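PDB 2DY1: elongation factor G from Thermus thermophilus, which binds GTP together with a magnesium ion and probably acts as a GTPase in the elongation step of protein synthesis. Local coordinates for residues Leu69-His74 / Leu267-Leu272; Val213-Gly218 / Gly245-Val250; Ile156-Leu161 / Gln206-Ala211; Thr276-Asp281 / Glu372-Arg377. All blocks are in the same frame, centred on the assembly; numbering follows the deposited sequence.

Followed from the N terminus, the chain first passes 69-74, which meets 267-272 almost 200 residues later to close interaction 1, a long loop that holds most of the GTP-binding domain. Nested within it and following one another in series are interaction 3, where 156-161 meets 206-211, and interaction 2, where 213-218 meets 245-250. These two are neighbours: strands 156-165 and 248-252 lie side by side in the ten-stranded sheet, whose edge strand 65-71 enters interaction 1. A271 of interaction 1 touches P249 of interaction 2, and L267 touches I159 of interaction 3. Interaction 4 begins just after interaction 1 closes and ties helix 275-279 to the loop between strands 361-363 and 383-389.

Interaction 1: Leu69-His74 / Leu267-Leu272; sequences LLFRGH and LILEAL
H74 and L269 make the close part of this contact. The isobutyl end of L269 rests both methyls on the CB of H74, with CD2 at 3.8 Å and CD1 at 3.9 Å from that H74 atom. CD1 also comes obliquely to the imidazole, 4.1 Å from H74 CD2. In L269, chi1 of -69° sets CG beside the backbone N, which sends both methyls from the helix toward the strand pair. A leucine suits this buried place because its forked end sets two methyls against one methylene, and it also packs on V76. F71 is more loosely engaged: L269 CD1 lies 4.4 Å from F71 CD2, at the edge of the ring, while L262 and L265 give the phenyl further apolar neighbours on the same helix.

Between F71 and H74 the chain makes a type I' turn, the tight two-residue link of a beta-hairpin, here joining edge strand 65-71 to strand 74-80. Both central residues have positive phi, 83° at G73, where a CB would collide with the carbonyl O of R72, so that glycine is the natural residue.

The turn side faces solvent: R72, exposed, covers one face of F71 with its CG, 3.9 Å above the plane, but its charged end has a long, weak ion pair with E266. Imidazole ND1 of H74 has a weak hydrogen bond with M8 N.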
# COMPACT_ATOMS: atom_id res chain seq x y z
N LEU A 69 -21.65 1.95 14.20
CA LEU A 69 -22.84 1.21 14.59
C LEU A 69 -23.22 1.34 16.05
O LEU A 69 -22.36 1.32 16.93
CB LEU A 69 -22.66 -0.27 14.25
CG LEU A 69 -22.23 -0.55 12.81
CD1 LEU A 69 -21.87 -2.05 12.66
CD2 LEU A 69 -23.38 -0.21 11.84
N LEU A 70 -24.52 1.50 16.28
CA LEU A 70 -25.08 1.61 17.62
C LEU A 70 -26.07 0.46 17.76
O LEU A 70 -26.94 0.27 16.91
CB LEU A 70 -25.80 2.94 17.79
CG LEU A 70 -26.57 3.12 19.10
CD1 LEU A 70 -25.61 3.15 20.28
CD2 LEU A 70 -27.36 4.42 19.03
N PHE A 71 -25.94 -0.33 18.81
CA PHE A 71 -26.83 -1.46 18.98
C PHE A 71 -27.00 -1.72 20.47
O PHE A 71 -26.06 -2.07 21.17
CB PHE A 71 -26.23 -2.69 18.29
CG PHE A 71 -27.08 -3.93 18.39
CD1 PHE A 71 -28.31 -3.99 17.74
CD2 PHE A 71 -26.65 -5.03 19.11
CE1 PHE A 71 -29.10 -5.15 17.81
CE2 PHE A 71 -27.43 -6.18 19.19
CZ PHE A 71 -28.65 -6.24 18.54
N ARG A 72 -28.24 -1.56 20.94
CA ARG A 72 -28.56 -1.77 22.34
C ARG A 72 -27.59 -1.06 23.27
O ARG A 72 -27.15 -1.63 24.28
CB ARG A 72 -28.61 -3.26 22.64
CG ARG A 72 -29.61 -3.95 21.76
CD ARG A 72 -29.86 -5.39 22.15
NE ARG A 72 -30.81 -5.97 21.21
CZ ARG A 72 -31.20 -7.24 21.21
NH1 ARG A 72 -30.71 -8.08 22.11
NH2 ARG A 72 -32.08 -7.66 20.31
N GLY A 73 -27.27 0.18 22.93
CA GLY A 73 -26.38 0.97 23.77
C GLY A 73 -24.88 0.72 23.57
O GLY A 73 -24.04 1.44 24.12
N HIS A 74 -24.55 -0.31 22.80
CA HIS A 74 -23.15 -0.63 22.52
C HIS A 74 -22.76 0.00 21.19
O HIS A 74 -23.62 0.25 20.35
CB HIS A 74 -22.97 -2.15 22.41
CG HIS A 74 -23.55 -2.90 23.57
ND1 HIS A 74 -23.10 -2.74 24.86
CD2 HIS A 74 -24.56 -3.80 23.63
CE1 HIS A 74 -23.81 -3.51 25.67
NE2 HIS A 74 -24.71 -4.16 24.94
N LEU A 267 -21.90 -11.14 17.99
CA LEU A 267 -20.67 -11.92 18.12
C LEU A 267 -19.44 -11.01 18.17
O LEU A 267 -18.48 -11.31 18.88
CB LEU A 267 -20.56 -12.93 16.97
CG LEU A 267 -19.32 -13.83 16.93
CD1 LEU A 267 -19.26 -14.70 18.19
CD2 LEU A 267 -19.38 -14.70 15.68
N ILE A 268 -19.45 -9.90 17.43
CA ILE A 268 -18.33 -8.96 17.47
C ILE A 268 -18.17 -8.46 18.91
O ILE A 268 -17.05 -8.42 19.45
CB ILE A 268 -18.58 -7.78 16.51
CG1 ILE A 268 -18.30 -8.25 15.08
CG2 ILE A 268 -17.72 -6.58 16.88
CD1 ILE A 268 -18.84 -7.30 13.98
N LEU A 269 -19.29 -8.08 19.53
CA LEU A 269 -19.25 -7.58 20.90
C LEU A 269 -18.78 -8.67 21.86
O LEU A 269 -17.96 -8.43 22.75
CB LEU A 269 -20.64 -7.06 21.31
CG LEU A 269 -21.01 -5.78 20.56
CD1 LEU A 269 -22.52 -5.61 20.58
CD2 LEU A 269 -20.29 -4.56 21.19
N GLU A 270 -19.28 -9.88 21.67
CA GLU A 270 -18.90 -10.97 22.56
C GLU A 270 -17.47 -11.47 22.43
O GLU A 270 -16.81 -11.79 23.43
CB GLU A 270 -19.86 -12.14 22.34
CG GLU A 270 -19.45 -13.42 23.04
CD GLU A 270 -20.36 -14.59 22.68
OE1 GLU A 270 -21.03 -14.51 21.62
OE2 GLU A 270 -20.38 -15.58 23.43
N ALA A 271 -16.97 -11.53 21.21
CA ALA A 271 -15.64 -12.07 20.95
C ALA A 271 -14.44 -11.15 20.84
O ALA A 271 -13.33 -11.54 21.20
CB ALA A 271 -15.70 -12.94 19.69
N LEU A 272 -14.63 -9.93 20.34
CA LEU A 272 -13.52 -9.04 20.11
C LEU A 272 -13.26 -8.14 21.29
O LEU A 272 -14.16 -7.83 22.05
CB LEU A 272 -13.76 -8.26 18.81
CG LEU A 272 -14.00 -9.22 17.63
CD1 LEU A 272 -14.20 -8.37 16.36
CD2 LEU A 272 -12.83 -10.19 17.43

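Interaction 2: Val213-Gly218 / Gly245-Val250; sequences VETDEG and GLLYPV
T215 meets L246 and L247 through its methyl group, and this apolar touch is the whole of the direct contact. T215 CG2 lies 4.3 Å from L247 CG and 4.5 Å from L246 CB, at the long end of van der Waals contact. The two leucines differ in setting: L247 is buried and also packs on L157 and A241, whereas L246 is exposed and adds its CB at the margin of the contact. T215 touches A241 as well, so its methyl sits against helix 231-243.

Hydrogen bonding stays on each side of the contact. With chi1 at 66°, the T215 hydroxyl turns back to bond with I212 O, in the last turn of helix 198-213, while CG2 is left facing the leucines. A type I turn from V213 to D216 follows, closed by the bond from D216 N to V213 O at 3.1 Å.

Helix ends form a third group. D216 is the N-cap of helix 217-225, its OD1 accepting from L219 N, a usual task for a short carboxylate. In the other segment, G245 follows helix 231-243 in a Schellman motif; its phi of 71° is easily adopted without a side chain.

The contact thus sets the C-terminal ends of helices 198-213 and 231-243 side by side, the second leading to strand 248-252 of the GTP-binding domain's central sheet. Threonine fits because it divides its duties: the hydroxyl is spent on its own helix end and the methyl is offered across, so the contact rests on dispersion without a directional bond.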
# COMPACT_ATOMS: atom_id res chain seq x y z
N VAL A 213 -11.55 -24.69 26.18
CA VAL A 213 -11.01 -25.20 27.44
C VAL A 213 -9.48 -25.25 27.42
O VAL A 213 -8.83 -24.84 28.38
CB VAL A 213 -11.58 -26.62 27.75
CG1 VAL A 213 -10.78 -27.29 28.87
CG2 VAL A 213 -13.03 -26.49 28.18
N GLU A 214 -8.93 -25.74 26.32
CA GLU A 214 -7.48 -25.86 26.17
C GLU A 214 -6.69 -24.56 26.24
O GLU A 214 -5.47 -24.59 26.44
CB GLU A 214 -7.16 -26.59 24.87
CG GLU A 214 -7.50 -28.06 24.94
CD GLU A 214 -7.42 -28.75 23.60
OE1 GLU A 214 -7.61 -29.98 23.54
OE2 GLU A 214 -7.15 -28.05 22.59
N THR A 215 -7.36 -23.42 26.12
CA THR A 215 -6.67 -22.13 26.18
C THR A 215 -6.69 -21.50 27.56
O THR A 215 -6.11 -20.43 27.76
CB THR A 215 -7.33 -21.09 25.26
OG1 THR A 215 -8.64 -20.80 25.75
CG2 THR A 215 -7.38 -21.60 23.85
N ASP A 216 -7.36 -22.15 28.51
CA ASP A 216 -7.45 -21.60 29.86
C ASP A 216 -7.01 -22.62 30.90
O ASP A 216 -7.62 -23.68 31.04
CB ASP A 216 -8.89 -21.14 30.13
CG ASP A 216 -9.05 -20.52 31.50
OD1 ASP A 216 -9.21 -21.27 32.48
OD2 ASP A 216 -9.02 -19.28 31.59
N GLU A 217 -5.94 -22.29 31.62
CA GLU A 217 -5.40 -23.19 32.62
C GLU A 217 -6.42 -23.63 33.65
O GLU A 217 -6.47 -24.80 34.02
CB GLU A 217 -4.19 -22.54 33.30
CG GLU A 217 -2.99 -22.44 32.37
CD GLU A 217 -1.79 -21.76 33.01
OE1 GLU A 217 -1.84 -21.47 34.23
OE2 GLU A 217 -0.80 -21.52 32.29
N GLY A 218 -7.26 -22.70 34.10
CA GLY A 218 -8.28 -23.03 35.08
C GLY A 218 -9.27 -24.05 34.57
O GLY A 218 -9.52 -25.05 35.22
N GLY A 245 -5.32 -13.90 20.28
CA GLY A 245 -5.04 -14.44 18.97
C GLY A 245 -4.84 -15.94 18.96
O GLY A 245 -4.16 -16.47 18.09
N LEU A 246 -5.46 -16.62 19.93
CA LEU A 246 -5.34 -18.07 20.05
C LEU A 246 -6.50 -18.83 19.40
O LEU A 246 -6.42 -20.05 19.19
CB LEU A 246 -5.23 -18.46 21.52
CG LEU A 246 -4.02 -17.86 22.26
CD1 LEU A 246 -4.09 -18.27 23.72
CD2 LEU A 246 -2.72 -18.32 21.63
N LEU A 247 -7.58 -18.11 19.08
CA LEU A 247 -8.73 -18.73 18.42
C LEU A 247 -9.30 -17.68 17.48
O LEU A 247 -9.33 -16.50 17.81
CB LEU A 247 -9.80 -19.14 19.42
CG LEU A 247 -9.50 -20.34 20.34
CD1 LEU A 247 -10.70 -20.55 21.27
CD2 LEU A 247 -9.21 -21.59 19.51
N TYR A 248 -9.77 -18.13 16.33
CA TYR A 248 -10.34 -17.24 15.32
C TYR A 248 -11.79 -17.67 15.07
O TYR A 248 -12.03 -18.62 14.33
CB TYR A 248 -9.54 -17.35 14.02
CG TYR A 248 -8.05 -17.13 14.20
CD1 TYR A 248 -7.13 -18.06 13.72
CD2 TYR A 248 -7.56 -16.01 14.87
CE1 TYR A 248 -5.76 -17.89 13.89
CE2 TYR A 248 -6.19 -15.83 15.05
CZ TYR A 248 -5.30 -16.78 14.55
OH TYR A 248 -3.95 -16.60 14.74
N PRO A 249 -12.77 -16.98 15.67
CA PRO A 249 -14.16 -17.38 15.45
C PRO A 249 -14.54 -17.27 13.98
O PRO A 249 -14.08 -16.36 13.29
CB PRO A 249 -14.96 -16.37 16.27
CG PRO A 249 -13.97 -15.86 17.30
CD PRO A 249 -12.68 -15.79 16.53
N VAL A 250 -15.38 -18.20 13.51
CA VAL A 250 -15.85 -18.18 12.12
C VAL A 250 -17.37 -18.06 12.16
O VAL A 250 -18.08 -18.93 12.68
CB VAL A 250 -15.47 -19.47 11.37
CG1 VAL A 250 -15.96 -19.40 9.91
CG2 VAL A 250 -13.97 -19.68 11.39

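Interaction 3: Ile156-Leu161 / Gln206-Ala211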
# COMPACT_ATOMS: atom_id res chain seq x y z
N ILE A 156 -9.06 -22.00 13.97
CA ILE A 156 -10.38 -21.41 13.75
C ILE A 156 -11.37 -22.04 14.73
O ILE A 156 -11.15 -23.14 15.26
CB ILE A 156 -10.88 -21.62 12.31
CG1 ILE A 156 -10.88 -23.10 11.94
CG2 ILE A 156 -10.01 -20.82 11.36
CD1 ILE A 156 -12.13 -23.56 11.25
N LEU A 157 -12.46 -21.34 14.98
CA LEU A 157 -13.47 -21.81 15.91
C LEU A 157 -14.84 -21.58 15.28
O LEU A 157 -15.35 -20.47 15.28
CB LEU A 157 -13.35 -21.03 17.22
CG LEU A 157 -14.17 -21.56 18.40
CD1 LEU A 157 -13.44 -22.75 19.01
CD2 LEU A 157 -14.35 -20.49 19.43
N PRO A 158 -15.45 -22.63 14.74
CA PRO A 158 -16.77 -22.46 14.12
C PRO A 158 -17.86 -22.07 15.11
O PRO A 158 -18.13 -22.80 16.05
CB PRO A 158 -17.06 -23.83 13.49
CG PRO A 158 -15.67 -24.41 13.28
CD PRO A 158 -14.94 -23.99 14.53
N ILE A 159 -18.47 -20.91 14.91
CA ILE A 159 -19.55 -20.46 15.77
C ILE A 159 -20.86 -20.86 15.12
O ILE A 159 -21.81 -21.28 15.79
CB ILE A 159 -19.54 -18.91 15.92
CG1 ILE A 159 -18.22 -18.45 16.55
CG2 ILE A 159 -20.76 -18.44 16.70
CD1 ILE A 159 -17.90 -19.12 17.87
N ASP A 160 -20.91 -20.74 13.79
CA ASP A 160 -22.13 -21.03 13.05
C ASP A 160 -21.92 -22.13 12.03
O ASP A 160 -20.81 -22.30 11.51
CB ASP A 160 -22.56 -19.83 12.20
CG ASP A 160 -22.84 -18.59 13.01
OD1 ASP A 160 -23.60 -18.71 14.00
OD2 ASP A 160 -22.33 -17.50 12.65
N LEU A 161 -23.01 -22.84 11.76
CA LEU A 161 -23.08 -23.83 10.68
C LEU A 161 -24.31 -23.37 9.88
O LEU A 161 -25.19 -22.70 10.40
CB LEU A 161 -23.27 -25.25 11.21
CG LEU A 161 -22.08 -25.80 11.97
CD1 LEU A 161 -22.45 -27.20 12.45
CD2 LEU A 161 -20.82 -25.84 11.12
N GLN A 206 -18.75 -30.11 20.59
CA GLN A 206 -17.73 -30.74 21.43
C GLN A 206 -16.36 -30.18 21.06
O GLN A 206 -15.52 -29.93 21.93
CB GLN A 206 -17.71 -32.25 21.21
CG GLN A 206 -19.06 -32.95 21.34
CD GLN A 206 -18.97 -34.45 21.05
OE1 GLN A 206 -18.48 -34.87 20.00
NE2 GLN A 206 -19.46 -35.26 21.99
N GLU A 207 -16.13 -30.02 19.77
CA GLU A 207 -14.86 -29.49 19.29
C GLU A 207 -14.65 -28.05 19.76
O GLU A 207 -13.54 -27.68 20.12
CB GLU A 207 -14.80 -29.56 17.77
CG GLU A 207 -14.58 -30.97 17.24
CD GLU A 207 -14.80 -31.07 15.74
OE1 GLU A 207 -14.75 -30.03 15.05
OE2 GLU A 207 -15.00 -32.20 15.25
N VAL A 208 -15.71 -27.25 19.74
CA VAL A 208 -15.61 -25.86 20.16
C VAL A 208 -15.32 -25.77 21.66
O VAL A 208 -14.43 -25.02 22.08
CB VAL A 208 -16.91 -25.10 19.82
CG1 VAL A 208 -16.96 -23.77 20.58
CG2 VAL A 208 -16.95 -24.83 18.31
N LEU A 209 -16.05 -26.55 22.45
CA LEU A 209 -15.85 -26.58 23.90
C LEU A 209 -14.42 -26.95 24.21
O LEU A 209 -13.75 -26.26 24.99
CB LEU A 209 -16.80 -27.59 24.55
CG LEU A 209 -18.27 -27.19 24.62
CD1 LEU A 209 -19.09 -28.33 25.23
CD2 LEU A 209 -18.42 -25.93 25.47
N GLU A 210 -13.95 -28.03 23.61
CA GLU A 210 -12.59 -28.50 23.82
C GLU A 210 -11.55 -27.47 23.41
O GLU A 210 -10.56 -27.27 24.11
CB GLU A 210 -12.37 -29.83 23.09
CG GLU A 210 -13.10 -31.06 23.73
CD GLU A 210 -12.75 -32.41 23.09
OE1 GLU A 210 -11.59 -32.60 22.68
OE2 GLU A 210 -13.64 -33.29 23.00
N ALA A 211 -11.76 -26.78 22.28
CA ALA A 211 -10.78 -25.77 21.85
C ALA A 211 -10.66 -24.60 22.82
O ALA A 211 -9.56 -24.07 23.04
CB ALA A 211 -11.14 -25.25 20.45
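Where A211 meets L157, the shortest polar bond inside either segment is the helical one from A211 N to E207 O, 2.9 Å, and no hydrogen bond crosses between the two. That bond belongs to the regular turn which brings A211 CB to 3.7 Å from L157 CD1. Alanine suits the spot, since its single methyl lets the strand's leucine come close to the helix.

With chi1 at -170° the L157 side chain extends opposite its own N, which carries CD1 to the helix although the side chain starts out along its flank. There CD1 fits between A211 and V208, with V208 CG1 at 4.0 Å; the side chains of L157 and V208 cross at about a right angle. The second branch, CG2, reaches P158 chiefly: it packs against the P158 ring, 4.4 Å from CD, and lies 3.3 Å from P158 O. This carbonyl is buried by the contact and has no hydrogen-bonding partner in the model, so V208 seals it with hydrocarbon. With an alanine in place of V208, both gamma methyls are gone, which would probably leave L157 CD1 without those neighbours and the buried P158 carbonyl without its apolar cover.

L157 is held in the sheet by backbone bonds with Y248 and V250, and F238 of helix 231-243 packs on its side chain.

Strand 156-158 and the helix run at 137°, their axes 8.5 Å apart at closest. A helix packed obliquely across a sheet is the building unit of layered alpha/beta folds, here consistent with the G' insertion that EF-G carries in its P-loop GTPase domain.

Interaction 4: Thr276-Asp281 / Glu372-Arg377; sequences TERFGD and EVPFAR
P374 pushes its pyrrolidine ring toward two neighbouring side chains of helix 275-279, R278 and F279. The proline CG does most of the touching: R278 NH2 is 3.5 Å from P374 CG, approaching obliquely, and F279 CZ is 3.9 Å from the same atom. The phenyl meets the proline with its edge, CG lying in the plane of the ring, and on that edge F279 CE1 is also 4.1 Å from E372 O. A proline suits the place because it is a compact, rigid apolar ring in a segment without helix or strand.

R278 and F279 also brace each other. R278 CG sits 3.7 Å above the F279 ring, toward its rim, and the arginine chain, extended from CG to NE, continues past the ring until F279 CZ lies over one face of the guanidinium, toward its rim.

This contact joins the end of the short helix that follows the GTP-binding sheet to the loop running from strand 361-363 to strand 383-389, consistent with the linker from domain II to domain III packing against the GTP-binding domain.

Farther out, further partners hold both sides. R278 NH1 makes a salt bridge with D99, steadying the guanidinium, and the F279 ring has an aromatic neighbour in Y306, with planes inclined at about 45°. On the loop, P374 O accepts from K287 NZ and A376 N bonds E96 of helix 88-97, which probably corresponds to the switch II helix of related GTPases. After F279 in the chain, G280 leaves the helix, its N still bonded to T276 O.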
# COMPACT_ATOMS: atom_id res chain seq x y z
N THR A 276 -10.06 -0.75 26.15
CA THR A 276 -9.49 -0.87 27.49
C THR A 276 -8.71 -2.17 27.62
O THR A 276 -7.64 -2.21 28.24
CB THR A 276 -10.60 -0.85 28.56
OG1 THR A 276 -11.25 0.42 28.53
CG2 THR A 276 -9.99 -1.08 29.95
N GLU A 277 -9.24 -3.25 27.05
CA GLU A 277 -8.53 -4.52 27.12
C GLU A 277 -7.22 -4.49 26.33
O GLU A 277 -6.31 -5.28 26.60
CB GLU A 277 -9.44 -5.65 26.60
CG GLU A 277 -10.56 -5.98 27.57
CD GLU A 277 -11.55 -6.99 27.05
OE1 GLU A 277 -11.92 -7.91 27.81
OE2 GLU A 277 -11.99 -6.87 25.89
N ARG A 278 -7.10 -3.59 25.36
CA ARG A 278 -5.88 -3.52 24.59
C ARG A 278 -4.85 -2.52 25.13
O ARG A 278 -3.67 -2.84 25.28
CB ARG A 278 -6.19 -3.16 23.12
CG ARG A 278 -4.95 -3.14 22.26
CD ARG A 278 -5.27 -2.74 20.83
NE ARG A 278 -4.08 -2.77 19.98
CZ ARG A 278 -4.05 -2.29 18.73
NH1 ARG A 278 -5.15 -1.73 18.24
NH2 ARG A 278 -2.96 -2.39 17.99
N PHE A 279 -5.33 -1.32 25.45
CA PHE A 279 -4.50 -0.19 25.89
C PHE A 279 -4.59 0.17 27.36
O PHE A 279 -3.80 1.00 27.83
CB PHE A 279 -4.89 1.08 25.12
CG PHE A 279 -4.57 1.03 23.66
CD1 PHE A 279 -3.29 1.29 23.20
CD2 PHE A 279 -5.55 0.66 22.75
CE1 PHE A 279 -3.00 1.18 21.83
CE2 PHE A 279 -5.26 0.54 21.40
CZ PHE A 279 -4.00 0.80 20.94
N GLY A 280 -5.55 -0.42 28.07
CA GLY A 280 -5.75 -0.07 29.46
C GLY A 280 -6.38 1.32 29.52
O GLY A 280 -6.73 1.89 28.48
N ASP A 281 -6.55 1.86 30.72
CA ASP A 281 -7.14 3.19 30.86
C ASP A 281 -5.99 4.17 31.03
O ASP A 281 -4.89 3.79 31.43
CB ASP A 281 -8.07 3.26 32.08
CG ASP A 281 -9.34 2.44 31.90
OD1 ASP A 281 -10.07 2.67 30.91
OD2 ASP A 281 -9.60 1.55 32.74
N GLU A 372 4.36 2.28 21.79
CA GLU A 372 3.02 2.52 22.31
C GLU A 372 1.94 2.84 21.28
O GLU A 372 0.76 2.82 21.59
CB GLU A 372 3.08 3.65 23.33
CG GLU A 372 4.02 3.34 24.50
CD GLU A 372 4.20 4.51 25.45
OE1 GLU A 372 5.01 5.40 25.15
OE2 GLU A 372 3.51 4.53 26.50
N VAL A 373 2.36 3.09 20.04
CA VAL A 373 1.44 3.47 18.96
C VAL A 373 1.40 2.45 17.83
O VAL A 373 2.43 2.15 17.25
CB VAL A 373 1.90 4.81 18.34
CG1 VAL A 373 0.86 5.34 17.36
CG2 VAL A 373 2.16 5.83 19.45
N PRO A 374 0.20 1.91 17.50
CA PRO A 374 0.14 0.93 16.40
C PRO A 374 0.73 1.53 15.12
O PRO A 374 0.52 2.71 14.83
CB PRO A 374 -1.36 0.65 16.25
CG PRO A 374 -1.90 0.93 17.65
CD PRO A 374 -1.13 2.15 18.08
N PHE A 375 1.47 0.74 14.36
CA PHE A 375 2.06 1.26 13.15
C PHE A 375 2.20 0.16 12.12
O PHE A 375 2.75 -0.91 12.40
CB PHE A 375 3.45 1.84 13.43
CG PHE A 375 4.05 2.56 12.26
CD1 PHE A 375 3.76 3.90 12.04
CD2 PHE A 375 4.83 1.88 11.32
CE1 PHE A 375 4.24 4.56 10.91
CE2 PHE A 375 5.31 2.54 10.18
CZ PHE A 375 5.01 3.87 9.98
N ALA A 376 1.68 0.43 10.92
CA ALA A 376 1.81 -0.51 9.82
C ALA A 376 2.49 0.26 8.70
O ALA A 376 1.94 1.24 8.16
CB ALA A 376 0.43 -1.01 9.37
N ARG A 377 3.70 -0.18 8.37
CA ARG A 377 4.52 0.44 7.34
C ARG A 377 3.86 0.24 5.97
O ARG A 377 3.28 -0.81 5.72
CB ARG A 377 5.89 -0.24 7.33
CG ARG A 377 6.94 0.39 6.44
CD ARG A 377 8.16 -0.53 6.35
NE ARG A 377 7.81 -1.76 5.65
CZ ARG A 377 7.90 -1.89 4.33
NH1 ARG A 377 8.35 -0.88 3.58
NH2 ARG A 377 7.51 -3.02 3.76